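Local coordinates for pyoverdine biosynthesis protein PvcB (Pseudomonas aeruginosa, PDB 4YLM), which catalyses the iron(II)- and 2-oxoglutarate-dependent oxidation of tyrosine isonitrile, a step in the biosynthesis of paerucumarin, at residues L29-G34 with K49-S54; G41-Q46 with L58-F63; P193-C198 with R233-P238. All coordinates share one frame; numbering follows the deposited sequence.

Interaction 1. Residues L29-G34 with K49-S54; sequences LLLEPG and KGLARS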
ATOM      1  N   LEU A  29       9.784  14.222   1.596  1.00 20.74           N
ATOM      2  CA  LEU A  29       9.569  13.558   2.875  1.00 20.62           C
ATOM      3  C   LEU A  29      10.881  12.963   3.354  1.00 19.93           C
ATOM      4  O   LEU A  29      11.639  12.416   2.560  1.00 20.89           O
ATOM      5  CB  LEU A  29       8.504  12.463   2.719  1.00 18.85           C
ATOM      6  CG  LEU A  29       8.053  11.716   3.979  1.00 25.37           C
ATOM      7  CD1 LEU A  29       7.212  12.662   4.841  1.00 24.99           C
ATOM      8  CD2 LEU A  29       7.231  10.477   3.596  1.00 23.56           C
ATOM      9  N   LEU A  30      11.177  13.114   4.642  1.00 21.61           N
ATOM     10  CA  LEU A  30      12.362  12.522   5.230  1.00 20.05           C
ATOM     11  C   LEU A  30      11.937  11.268   5.968  1.00 23.54           C
ATOM     12  O   LEU A  30      11.001  11.310   6.768  1.00 22.06           O
ATOM     13  CB  LEU A  30      13.037  13.484   6.220  1.00 23.50           C
ATOM     14  CG  LEU A  30      14.178  12.930   7.091  1.00 27.28           C
ATOM     15  CD1 LEU A  30      15.386  12.470   6.243  1.00 23.18           C
ATOM     16  CD2 LEU A  30      14.640  13.935   8.168  1.00 26.01           C
ATOM     17  N   LEU A  31      12.632  10.162   5.714  1.00 18.60           N
ATOM     18  CA  LEU A  31      12.378   8.914   6.444  1.00 21.43           C
ATOM     19  C   LEU A  31      13.636   8.524   7.186  1.00 21.22           C
ATOM     20  O   LEU A  31      14.727   8.580   6.628  1.00 21.35           O
ATOM     21  CB  LEU A  31      12.022   7.780   5.488  1.00 18.01           C
ATOM     22  CG  LEU A  31      10.732   7.900   4.673  1.00 22.89           C
ATOM     23  CD1 LEU A  31      10.995   8.744   3.459  1.00 25.12           C
ATOM     24  CD2 LEU A  31      10.259   6.504   4.257  1.00 23.46           C
ATOM     25  N   GLU A  32      13.480   8.105   8.436  1.00 21.10           N
ATOM     26  CA  GLU A  32      14.626   7.669   9.213  1.00 23.05           C
ATOM     27  C   GLU A  32      14.292   6.367   9.919  1.00 21.42           C
ATOM     28  O   GLU A  32      13.128   6.089  10.204  1.00 22.58           O
ATOM     29  CB  GLU A  32      15.039   8.753  10.216  1.00 24.70           C
ATOM     30  CG  GLU A  32      15.406  10.075   9.552  1.00 23.78           C
ATOM     31  CD  GLU A  32      15.617  11.179  10.580  1.00 32.63           C
ATOM     32  OE1 GLU A  32      16.784  11.425  10.941  1.00 34.68           O
ATOM     33  OE2 GLU A  32      14.614  11.765  11.057  1.00 32.78           O
ATOM     34  N   PRO A  33      15.321   5.557  10.202  1.00 22.74           N
ATOM     35  CA  PRO A  33      15.118   4.194  10.706  1.00 22.24           C
ATOM     36  C   PRO A  33      14.383   4.124  12.043  1.00 24.80           C
ATOM     37  O   PRO A  33      14.620   4.937  12.933  1.00 25.03           O
ATOM     38  CB  PRO A  33      16.554   3.643  10.827  1.00 24.94           C
ATOM     39  CG  PRO A  33      17.461   4.865  10.817  1.00 23.20           C
ATOM     40  CD  PRO A  33      16.746   5.875   9.983  1.00 23.67           C
ATOM     41  N   GLY A  34      13.501   3.142  12.181  1.00 20.60           N
ATOM     42  CA  GLY A  34      12.758   2.965  13.413  1.00 24.93           C
ATOM     43  C   GLY A  34      13.389   1.949  14.353  1.00 23.61           C
ATOM     44  O   GLY A  34      12.900   1.752  15.465  1.00 26.18           O
ATOM     45  N   LYS A  49       6.931   3.407  -2.994  1.00 18.40           N
ATOM     46  CA  LYS A  49       6.490   3.883  -4.303  1.00 21.31           C
ATOM     47  C   LYS A  49       5.248   4.789  -4.178  1.00 21.92           C
ATOM     48  O   LYS A  49       5.142   5.817  -4.857  1.00 19.66           O
ATOM     49  CB  LYS A  49       6.163   2.676  -5.187  1.00 27.89           C
ATOM     50  CG  LYS A  49       6.590   2.808  -6.624  1.00 37.51           C
ATOM     51  CD  LYS A  49       6.256   1.548  -7.435  1.00 39.82           C
ATOM     52  CE  LYS A  49       7.047   0.327  -6.962  1.00 38.02           C
ATOM     53  NZ  LYS A  49       6.807  -0.828  -7.879  1.00 32.23           N
ATOM     54  N   GLY A  50       4.314   4.392  -3.316  1.00 20.39           N
ATOM     55  CA  GLY A  50       3.161   5.222  -3.001  1.00 20.13           C
ATOM     56  C   GLY A  50       3.567   6.587  -2.454  1.00 20.29           C
ATOM     57  O   GLY A  50       3.070   7.617  -2.912  1.00 19.63           O
ATOM     58  N   LEU A  51       4.469   6.600  -1.475  1.00 18.82           N
ATOM     59  CA  LEU A  51       4.950   7.857  -0.903  1.00 20.68           C
ATOM     60  C   LEU A  51       5.684   8.715  -1.942  1.00 20.82           C
ATOM     61  O   LEU A  51       5.517   9.930  -1.967  1.00 20.15           O
ATOM     62  CB  LEU A  51       5.875   7.601   0.293  1.00 17.92           C
ATOM     63  CG  LEU A  51       5.267   6.904   1.518  1.00 22.55           C
ATOM     64  CD1 LEU A  51       6.354   6.592   2.552  1.00 22.96           C
ATOM     65  CD2 LEU A  51       4.127   7.732   2.121  1.00 20.11           C
ATOM     66  N   ALA A  52       6.499   8.082  -2.786  1.00 17.70           N
ATOM     67  CA  ALA A  52       7.219   8.816  -3.820  1.00 20.15           C
ATOM     68  C   ALA A  52       6.247   9.483  -4.780  1.00 20.43           C
ATOM     69  O   ALA A  52       6.493  10.585  -5.269  1.00 18.86           O
ATOM     70  CB  ALA A  52       8.194   7.894  -4.582  1.00 18.92           C
ATOM     71  N   ARG A  53       5.131   8.822  -5.053  1.00 16.44           N
ATOM     72  CA  ARG A  53       4.167   9.397  -5.976  1.00 18.25           C
ATOM     73  C   ARG A  53       3.417  10.618  -5.421  1.00 21.69           C
ATOM     74  O   ARG A  53       3.005  11.491  -6.185  1.00 20.75           O
ATOM     75  CB  ARG A  53       3.194   8.326  -6.462  1.00 18.93           C
ATOM     76  CG  ARG A  53       3.823   7.437  -7.512  1.00 20.02           C
ATOM     77  CD  ARG A  53       3.016   6.170  -7.744  1.00 23.06           C
ATOM     78  NE  ARG A  53       3.550   5.423  -8.877  1.00 24.05           N
ATOM     79  CZ  ARG A  53       3.511   4.098  -8.971  1.00 30.24           C
ATOM     80  NH1 ARG A  53       2.962   3.382  -7.995  1.00 26.39           N
ATOM     81  NH2 ARG A  53       4.027   3.496 -10.034  1.00 29.15           N
ATOM     82  N   SER A  54       3.235  10.681  -4.102  1.00 18.96           N
ATOM     83  CA  SER A  54       2.457  11.786  -3.517  1.00 22.63           C
ATOM     84  C   SER A  54       3.346  12.882  -2.919  1.00 20.35           C
ATOM     85  O   SER A  54       2.986  14.059  -2.934  1.00 21.85           O
ATOM     86  CB  SER A  54       1.511  11.256  -2.440  1.00 19.32           C
ATOM     87  OG  SER A  54       2.284  10.626  -1.420  1.00 20.44           O
TER
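Leu51 of helix 45-55 meets Leu29 and Leu31 of strand 29-33 in the first half of a beta-alpha-beta unit, whose second strand, 57-60, lies parallel to 29-33 in the main sheet of this TauD/TfdA-family oxygenase. The apolar contact is methyl against methyl. CD1 of Leu51 takes both strand residues: CD2 of Leu29 lies 4.1 Å from it and CD2 of Leu31 4.3 Å, so one branch of the helix leucine spans two residues two apart on the same face of the strand. The side chains of Leu29 and Leu51 cross obliquely. With CG of Leu51 anti to its carbonyl carbon (chi1 -63°), the isobutyl end extends toward the strand and presents CD1. All three residues are buried, and the two segments together bury 87 Å². Leu58 of strand 57-60 touches both Leu29 and Leu51, and Leu31 also touches Trp47 and Leu48 of the same helix. Backbone hydrogen bonds to Leu57 and Leu59 hold Leu29 within the sheet.

The polar interactions of the helix are made with partners beyond the two segments. Arg53 forms salt bridges with Glu123 through NE and with Glu282 through NH2, and Lys49 gives NZ to the carbonyl of Phe79. Ser54 OG is hydrogen-bonded to OE1 of Gln10 of the second subunit, a residue that also packs on Leu51, so this buried contact borders a subunit interface. Within the helix, Lys49 sets CG over one face of the Arg53 guanidinium, 3.9 Å above the plane and offset toward the rim.

Interaction 2. Residues G41-Q46 with L58-F63; sequences GELPAQ and LLLRGF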
ATOM      1  N   GLY A  41      16.093  -2.031   2.818  1.00 24.58           N
ATOM      2  CA  GLY A  41      15.320  -3.118   2.234  1.00 24.08           C
ATOM      3  C   GLY A  41      14.244  -3.677   3.148  1.00 22.15           C
ATOM      4  O   GLY A  41      13.334  -4.375   2.702  1.00 24.01           O
ATOM      5  N   GLU A  42      14.350  -3.378   4.434  1.00 20.25           N
ATOM      6  CA  GLU A  42      13.341  -3.806   5.397  1.00 21.09           C
ATOM      7  C   GLU A  42      11.976  -3.128   5.176  1.00 22.99           C
ATOM      8  O   GLU A  42      10.947  -3.669   5.568  1.00 22.20           O
ATOM      9  CB  GLU A  42      13.856  -3.613   6.832  1.00 21.01           C
ATOM     10  CG  GLU A  42      15.110  -4.460   7.106  1.00 24.86           C
ATOM     11  CD  GLU A  42      15.710  -4.260   8.493  1.00 22.32           C
ATOM     12  OE1 GLU A  42      15.006  -4.437   9.500  1.00 27.71           O
ATOM     13  OE2 GLU A  42      16.909  -3.949   8.568  1.00 28.53           O
ATOM     14  N   LEU A  43      11.963  -1.965   4.530  1.00 22.21           N
ATOM     15  CA  LEU A  43      10.697  -1.287   4.227  1.00 19.48           C
ATOM     16  C   LEU A  43      10.110  -1.860   2.935  1.00 21.77           C
ATOM     17  O   LEU A  43      10.852  -2.272   2.052  1.00 23.85           O
ATOM     18  CB  LEU A  43      10.928   0.228   4.081  1.00 20.66           C
ATOM     19  CG  LEU A  43      11.553   0.905   5.311  1.00 21.27           C
ATOM     20  CD1 LEU A  43      11.778   2.397   5.049  1.00 23.67           C
ATOM     21  CD2 LEU A  43      10.644   0.704   6.519  1.00 23.82           C
ATOM     22  N   PRO A  44       8.773  -1.897   2.821  1.00 21.18           N
ATOM     23  CA  PRO A  44       8.192  -2.450   1.592  1.00 23.16           C
ATOM     24  C   PRO A  44       8.273  -1.470   0.426  1.00 19.73           C
ATOM     25  O   PRO A  44       7.798  -0.343   0.546  1.00 20.45           O
ATOM     26  CB  PRO A  44       6.715  -2.702   1.962  1.00 22.48           C
ATOM     27  CG  PRO A  44       6.505  -2.143   3.354  1.00 22.40           C
ATOM     28  CD  PRO A  44       7.756  -1.408   3.764  1.00 23.46           C
ATOM     29  N   ALA A  45       8.843  -1.912  -0.689  1.00 22.10           N
ATOM     30  CA  ALA A  45       8.981  -1.083  -1.887  1.00 24.79           C
ATOM     31  C   ALA A  45       7.649  -0.536  -2.397  1.00 25.17           C
ATOM     32  O   ALA A  45       7.598   0.589  -2.910  1.00 21.07           O
ATOM     33  CB  ALA A  45       9.696  -1.862  -3.004  1.00 25.01           C
ATOM     34  N   GLN A  46       6.570  -1.313  -2.262  1.00 21.15           N
ATOM     35  CA  GLN A  46       5.260  -0.852  -2.745  1.00 26.25           C
ATOM     36  C   GLN A  46       4.814   0.382  -1.961  1.00 24.27           C
ATOM     37  O   GLN A  46       4.229   1.312  -2.514  1.00 22.00           O
ATOM     38  CB  GLN A  46       4.200  -1.960  -2.636  1.00 26.63           C
ATOM     39  CG  GLN A  46       2.862  -1.639  -3.323  1.00 40.14           C
ATOM     40  CD  GLN A  46       3.023  -1.318  -4.809  1.00 45.84           C
ATOM     41  OE1 GLN A  46       3.764  -1.998  -5.527  1.00 54.25           O
ATOM     42  NE2 GLN A  46       2.351  -0.261  -5.270  1.00 42.76           N
ATOM     43  N   LEU A  58      11.651  11.364  -1.852  1.00 19.16           N
ATOM     44  CA  LEU A  58      11.891  10.740  -0.557  1.00 19.23           C
ATOM     45  C   LEU A  58      13.380  10.760  -0.239  1.00 23.84           C
ATOM     46  O   LEU A  58      14.213  10.471  -1.103  1.00 22.79           O
ATOM     47  CB  LEU A  58      11.412   9.281  -0.546  1.00 16.80           C
ATOM     48  CG  LEU A  58      10.016   8.980  -1.089  1.00 19.13           C
ATOM     49  CD1 LEU A  58       9.702   7.482  -0.902  1.00 16.41           C
ATOM     50  CD2 LEU A  58       8.966   9.834  -0.383  1.00 18.84           C
ATOM     51  N   LEU A  59      13.707  11.086   1.005  1.00 20.60           N
ATOM     52  CA  LEU A  59      15.076  10.997   1.476  1.00 20.95           C
ATOM     53  C   LEU A  59      15.087   9.977   2.597  1.00 21.52           C
ATOM     54  O   LEU A  59      14.493  10.209   3.639  1.00 21.05           O
ATOM     55  CB  LEU A  59      15.565  12.363   1.984  1.00 22.21           C
ATOM     56  CG  LEU A  59      16.852  12.373   2.819  1.00 22.02           C
ATOM     57  CD1 LEU A  59      18.003  11.730   2.044  1.00 21.24           C
ATOM     58  CD2 LEU A  59      17.220  13.813   3.283  1.00 20.76           C
ATOM     59  N   LEU A  60      15.688   8.817   2.356  1.00 22.26           N
ATOM     60  CA  LEU A  60      15.892   7.839   3.422  1.00 22.10           C
ATOM     61  C   LEU A  60      17.300   8.048   3.955  1.00 23.83           C
ATOM     62  O   LEU A  60      18.286   7.844   3.233  1.00 24.68           O
ATOM     63  CB  LEU A  60      15.739   6.406   2.909  1.00 18.95           C
ATOM     64  CG  LEU A  60      14.315   5.971   2.541  1.00 22.21           C
ATOM     65  CD1 LEU A  60      13.869   6.602   1.249  1.00 23.40           C
ATOM     66  CD2 LEU A  60      14.266   4.442   2.431  1.00 26.18           C
ATOM     67  N   ARG A  61      17.395   8.452   5.218  1.00 26.40           N
ATOM     68  CA  ARG A  61      18.677   8.875   5.779  1.00 23.94           C
ATOM     69  C   ARG A  61      18.970   8.164   7.079  1.00 20.86           C
ATOM     70  O   ARG A  61      18.121   8.094   7.970  1.00 24.15           O
ATOM     71  CB  ARG A  61      18.692  10.405   5.980  1.00 23.41           C
ATOM     72  CG  ARG A  61      19.932  10.944   6.710  1.00 27.46           C
ATOM     73  CD  ARG A  61      20.090  12.459   6.492  1.00 21.81           C
ATOM     74  NE  ARG A  61      20.619  12.775   5.170  1.00 29.67           N
ATOM     75  CZ  ARG A  61      20.908  14.004   4.745  1.00 29.92           C
ATOM     76  NH1 ARG A  61      20.692  15.055   5.533  1.00 27.33           N
ATOM     77  NH2 ARG A  61      21.400  14.183   3.526  1.00 26.81           N
ATOM     78  N   GLY A  62      20.175   7.622   7.186  1.00 24.05           N
ATOM     79  CA  GLY A  62      20.604   6.972   8.407  1.00 21.48           C
ATOM     80  C   GLY A  62      20.344   5.472   8.387  1.00 25.51           C
ATOM     81  O   GLY A  62      20.511   4.794   9.403  1.00 26.67           O
ATOM     82  N   PHE A  63      19.926   4.943   7.239  1.00 25.24           N
ATOM     83  CA  PHE A  63      19.712   3.489   7.121  1.00 23.09           C
ATOM     84  C   PHE A  63      21.034   2.832   6.728  1.00 25.50           C
ATOM     85  O   PHE A  63      21.877   3.465   6.103  1.00 24.19           O
ATOM     86  CB  PHE A  63      18.668   3.160   6.037  1.00 22.57           C
ATOM     87  CG  PHE A  63      17.261   3.566   6.394  1.00 23.59           C
ATOM     88  CD1 PHE A  63      16.364   2.634   6.900  1.00 23.25           C
ATOM     89  CD2 PHE A  63      16.832   4.871   6.205  1.00 23.83           C
ATOM     90  CE1 PHE A  63      15.062   3.000   7.231  1.00 24.57           C
ATOM     91  CE2 PHE A  63      15.535   5.253   6.536  1.00 21.44           C
ATOM     92  CZ  PHE A  63      14.645   4.319   7.050  1.00 22.20           C
TER
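The Phe63 ring receives Leu43 CD1 obliquely, and the backbone N of Arg61 lies in plane at its edge; the other flat group here, the guanidinium of Arg61, has Leu59 CD2 3.9 Å above the centre of one face. Leu60 ends strand 57-60, the second strand of the beta-alpha-beta unit, and Phe63 lies in the loop that follows it; Leu43 stands just before the helix that links the unit's two strands. Pro44, next in the chain, is the N-cap residue of that helix.

Leu43 carries the whole contact through one methyl. Its CG is anti to the carbonyl carbon (chi1 -58°), and CD1 touches both the ring and Leu60, whose CD2 is 4.2 Å from it. The Leu43 and Phe63 side chains cross at about a right angle. Met38, Val40 and Pro33 add further packing on Phe63, making a buried apolar cluster where the loop leading into the helix meets the loop leaving strand 57-60. Charged groups are paired around it: Glu42 with Arg35, and Arg61 with Asp250. On the ring, CE1 and CZ are equally close to Leu43 CD1, each at 4.0 Å.

Interaction 3. Residues P193-C198 with R233-P238; sequences PILRFC and RCLYHP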
ATOM      1  N   PRO A 193      -2.003  18.544 -13.255  1.00 25.73           N
ATOM      2  CA  PRO A 193      -1.138  19.492 -13.972  1.00 25.41           C
ATOM      3  C   PRO A 193       0.314  19.473 -13.514  1.00 25.10           C
ATOM      4  O   PRO A 193       0.609  19.499 -12.313  1.00 25.00           O
ATOM      5  CB  PRO A 193      -1.777  20.860 -13.662  1.00 26.32           C
ATOM      6  CG  PRO A 193      -3.217  20.545 -13.404  1.00 25.83           C
ATOM      7  CD  PRO A 193      -3.188  19.210 -12.677  1.00 22.16           C
ATOM      8  N   ILE A 194       1.220  19.411 -14.484  1.00 23.03           N
ATOM      9  CA  ILE A 194       2.650  19.481 -14.213  1.00 21.58           C
ATOM     10  C   ILE A 194       3.290  20.432 -15.228  1.00 23.31           C
ATOM     11  O   ILE A 194       2.624  20.898 -16.151  1.00 28.23           O
ATOM     12  CB  ILE A 194       3.320  18.104 -14.383  1.00 24.61           C
ATOM     13  CG1 ILE A 194       3.041  17.561 -15.793  1.00 25.48           C
ATOM     14  CG2 ILE A 194       2.852  17.101 -13.273  1.00 23.05           C
ATOM     15  CD1 ILE A 194       3.929  16.341 -16.181  1.00 23.38           C
ATOM     16  N   LEU A 195       4.579  20.701 -15.059  1.00 23.05           N
ATOM     17  CA  LEU A 195       5.350  21.393 -16.082  1.00 25.94           C
ATOM     18  C   LEU A 195       6.367  20.426 -16.680  1.00 28.48           C
ATOM     19  O   LEU A 195       6.937  19.588 -15.969  1.00 25.50           O
ATOM     20  CB  LEU A 195       6.078  22.599 -15.487  1.00 21.12           C
ATOM     21  CG  LEU A 195       5.242  23.671 -14.777  1.00 22.73           C
ATOM     22  CD1 LEU A 195       6.147  24.711 -14.150  1.00 26.42           C
ATOM     23  CD2 LEU A 195       4.263  24.334 -15.755  1.00 28.42           C
ATOM     24  N   ARG A 196       6.582  20.533 -17.987  1.00 27.45           N
ATOM     25  CA  ARG A 196       7.733  19.888 -18.627  1.00 26.06           C
ATOM     26  C   ARG A 196       8.533  21.014 -19.283  1.00 30.73           C
ATOM     27  O   ARG A 196       8.065  21.645 -20.217  1.00 28.41           O
ATOM     28  CB  ARG A 196       7.291  18.861 -19.675  1.00 25.52           C
ATOM     29  CG  ARG A 196       6.557  17.648 -19.106  1.00 29.84           C
ATOM     30  CD  ARG A 196       7.471  16.731 -18.272  1.00 24.60           C
ATOM     31  NE  ARG A 196       7.654  17.208 -16.899  1.00 23.52           N
ATOM     32  CZ  ARG A 196       8.305  16.532 -15.949  1.00 25.38           C
ATOM     33  NH1 ARG A 196       8.847  15.348 -16.217  1.00 24.59           N
ATOM     34  NH2 ARG A 196       8.417  17.038 -14.726  1.00 24.72           N
ATOM     35  N   PHE A 197       9.728  21.267 -18.767  1.00 28.88           N
ATOM     36  CA  PHE A 197      10.530  22.396 -19.192  1.00 33.41           C
ATOM     37  C   PHE A 197      11.979  21.965 -19.116  1.00 32.89           C
ATOM     38  O   PHE A 197      12.402  21.409 -18.108  1.00 30.17           O
ATOM     39  CB  PHE A 197      10.270  23.569 -18.244  1.00 31.22           C
ATOM     40  CG  PHE A 197      11.158  24.780 -18.468  1.00 34.02           C
ATOM     41  CD1 PHE A 197      11.291  25.350 -19.724  1.00 35.69           C
ATOM     42  CD2 PHE A 197      11.798  25.384 -17.395  1.00 29.95           C
ATOM     43  CE1 PHE A 197      12.084  26.482 -19.916  1.00 36.66           C
ATOM     44  CE2 PHE A 197      12.580  26.518 -17.572  1.00 34.05           C
ATOM     45  CZ  PHE A 197      12.725  27.066 -18.835  1.00 33.01           C
ATOM     46  N   CYS A 198      12.728  22.176 -20.196  1.00 32.00           N
ATOM     47  CA  CYS A 198      14.173  21.997 -20.152  1.00 27.03           C
ATOM     48  C   CYS A 198      14.774  23.394 -20.187  1.00 35.30           C
ATOM     49  O   CYS A 198      14.596  24.129 -21.157  1.00 34.24           O
ATOM     50  CB  CYS A 198      14.671  21.143 -21.324  1.00 33.38           C
ATOM     51  SG  CYS A 198      16.475  20.792 -21.276  1.00 36.86           S
ATOM     52  N   ARG A 233      11.450  32.016 -11.817  1.00 31.96           N
ATOM     53  CA  ARG A 233      11.021  32.587 -10.541  1.00 32.22           C
ATOM     54  C   ARG A 233      10.234  31.550  -9.733  1.00 30.92           C
ATOM     55  O   ARG A 233      10.379  31.448  -8.520  1.00 28.69           O
ATOM     56  CB  ARG A 233      10.131  33.813 -10.763  1.00 34.32           C
ATOM     57  CG  ARG A 233       9.690  34.485  -9.474  1.00 38.21           C
ATOM     58  CD  ARG A 233       8.655  35.594  -9.711  1.00 41.07           C
ATOM     59  NE  ARG A 233       7.342  35.091 -10.123  1.00 37.24           N
ATOM     60  CZ  ARG A 233       6.403  34.666  -9.284  1.00 41.24           C
ATOM     61  NH1 ARG A 233       6.625  34.666  -7.973  1.00 39.97           N
ATOM     62  NH2 ARG A 233       5.236  34.238  -9.752  1.00 39.79           N
ATOM     63  N   CYS A 234       9.394  30.791 -10.419  1.00 30.79           N
ATOM     64  CA  CYS A 234       8.486  29.874  -9.736  1.00 31.50           C
ATOM     65  C   CYS A 234       9.152  28.529  -9.424  1.00 29.85           C
ATOM     66  O   CYS A 234       8.957  27.973  -8.349  1.00 29.73           O
ATOM     67  CB  CYS A 234       7.204  29.690 -10.545  1.00 30.47           C
ATOM     68  SG  CYS A 234       6.165  31.194 -10.623  1.00 32.82           S
ATOM     69  N   LEU A 235       9.954  28.027 -10.359  1.00 28.72           N
ATOM     70  CA  LEU A 235      10.650  26.764 -10.158  1.00 27.61           C
ATOM     71  C   LEU A 235      11.757  26.865  -9.119  1.00 33.32           C
ATOM     72  O   LEU A 235      12.020  25.894  -8.405  1.00 28.92           O
ATOM     73  CB  LEU A 235      11.189  26.221 -11.483  1.00 26.72           C
ATOM     74  CG  LEU A 235      10.131  25.754 -12.479  1.00 28.46           C
ATOM     75  CD1 LEU A 235      10.745  25.625 -13.880  1.00 26.41           C
ATOM     76  CD2 LEU A 235       9.506  24.420 -11.998  1.00 25.60           C
ATOM     77  N   TYR A 236      12.399  28.031  -9.008  1.00 27.72           N
ATOM     78  CA  TYR A 236      13.473  28.182  -8.023  1.00 27.88           C
ATOM     79  C   TYR A 236      13.005  28.810  -6.712  1.00 25.36           C
ATOM     80  O   TYR A 236      13.796  29.024  -5.797  1.00 30.59           O
ATOM     81  CB  TYR A 236      14.668  28.959  -8.598  1.00 30.19           C
ATOM     82  CG  TYR A 236      15.490  28.174  -9.599  1.00 30.86           C
ATOM     83  CD1 TYR A 236      16.506  27.317  -9.178  1.00 29.05           C
ATOM     84  CD2 TYR A 236      15.249  28.285 -10.964  1.00 29.27           C
ATOM     85  CE1 TYR A 236      17.271  26.593 -10.100  1.00 31.76           C
ATOM     86  CE2 TYR A 236      15.999  27.574 -11.886  1.00 29.72           C
ATOM     87  CZ  TYR A 236      17.008  26.731 -11.452  1.00 34.74           C
ATOM     88  OH  TYR A 236      17.752  26.034 -12.379  1.00 33.23           O
ATOM     89  N   HIS A 237      11.719  29.098  -6.626  1.00 27.80           N
ATOM     90  CA  HIS A 237      11.117  29.622  -5.406  1.00 31.16           C
ATOM     91  C   HIS A 237      11.251  28.611  -4.250  1.00 35.85           C
ATOM     92  O   HIS A 237      11.152  27.395  -4.455  1.00 34.13           O
ATOM     93  CB  HIS A 237       9.651  29.939  -5.683  1.00 28.97           C
ATOM     94  CG  HIS A 237       8.977  30.724  -4.606  1.00 34.52           C
ATOM     95  ND1 HIS A 237       8.669  30.191  -3.373  1.00 36.14           N
ATOM     96  CD2 HIS A 237       8.529  32.004  -4.584  1.00 37.89           C
ATOM     97  CE1 HIS A 237       8.066  31.106  -2.635  1.00 38.13           C
ATOM     98  NE2 HIS A 237       7.973  32.218  -3.344  1.00 40.54           N
ATOM     99  N   PRO A 238      11.489  29.111  -3.029  1.00 35.09           N
ATOM    100  CA  PRO A 238      11.650  28.241  -1.855  1.00 34.04           C
ATOM    101  C   PRO A 238      10.471  27.284  -1.609  1.00 33.07           C
ATOM    102  O   PRO A 238      10.681  26.237  -0.993  1.00 32.08           O
ATOM    103  CB  PRO A 238      11.787  29.239  -0.698  1.00 37.83           C
ATOM    104  CG  PRO A 238      12.378  30.470  -1.343  1.00 39.28           C
ATOM    105  CD  PRO A 238      11.794  30.525  -2.728  1.00 35.89           C
TER
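Leu235, in the last turn of helix 224-235, points its forked end at Leu195 and Phe197, on strand 193-195 and the chain just beyond it. Strand 193-195 pairs with 184-186 in a two-stranded antiparallel hairpin, so the contact packs a helix end against this small sheet of the TauD/TfdA-family fold. The Leu235 side chain meets both partners at a slant, and its two branches divide the work: CD2 lies 4.0 Å from Leu195 CD1, while CD1 approaches the Phe197 ring obliquely, 3.7 Å from CD2 of Phe197.

Different torsions bring the two strand-side residues to the same leucine: CG of Phe197 is anti to the backbone N (chi1 173°), that of Leu195 anti to the carbonyl carbon. Leu260 of strand 259-263 packs on both Phe197 and Leu235. That strand includes His261, probably an iron ligand; the side chain of Phe197 is about 8 Å from that of His112, another probable ligand, which puts the contact near the active site. Between the two apolar residues, Arg196 folds back on its own chain, and its NE makes a nearly straight bond (165°) to Leu195 O, 2.7 Å away and 5° out of the guanidinium plane.

All three contacts are buried and apolar across their segments, each centred on one leucine that meets two residues of the other segment. Interactions 1 and 2 share helix 45-55 and the neighbouring strands 29-33 and 57-60; their centres are 7 Å apart, and backbone pairing joins them, with Leu31 N 2.8 Å from Leu59 O. Interaction 1 is purely aliphatic, whereas interactions 2 and 3 each add a phenylalanine ring. Interaction 3 is separate, its centre 22 Å from that of interaction 1 and 27 Å from that of interaction 2, which lies across the chain's centre. It lies near the probable iron site, while the other two lie away from it and near subunit interfaces.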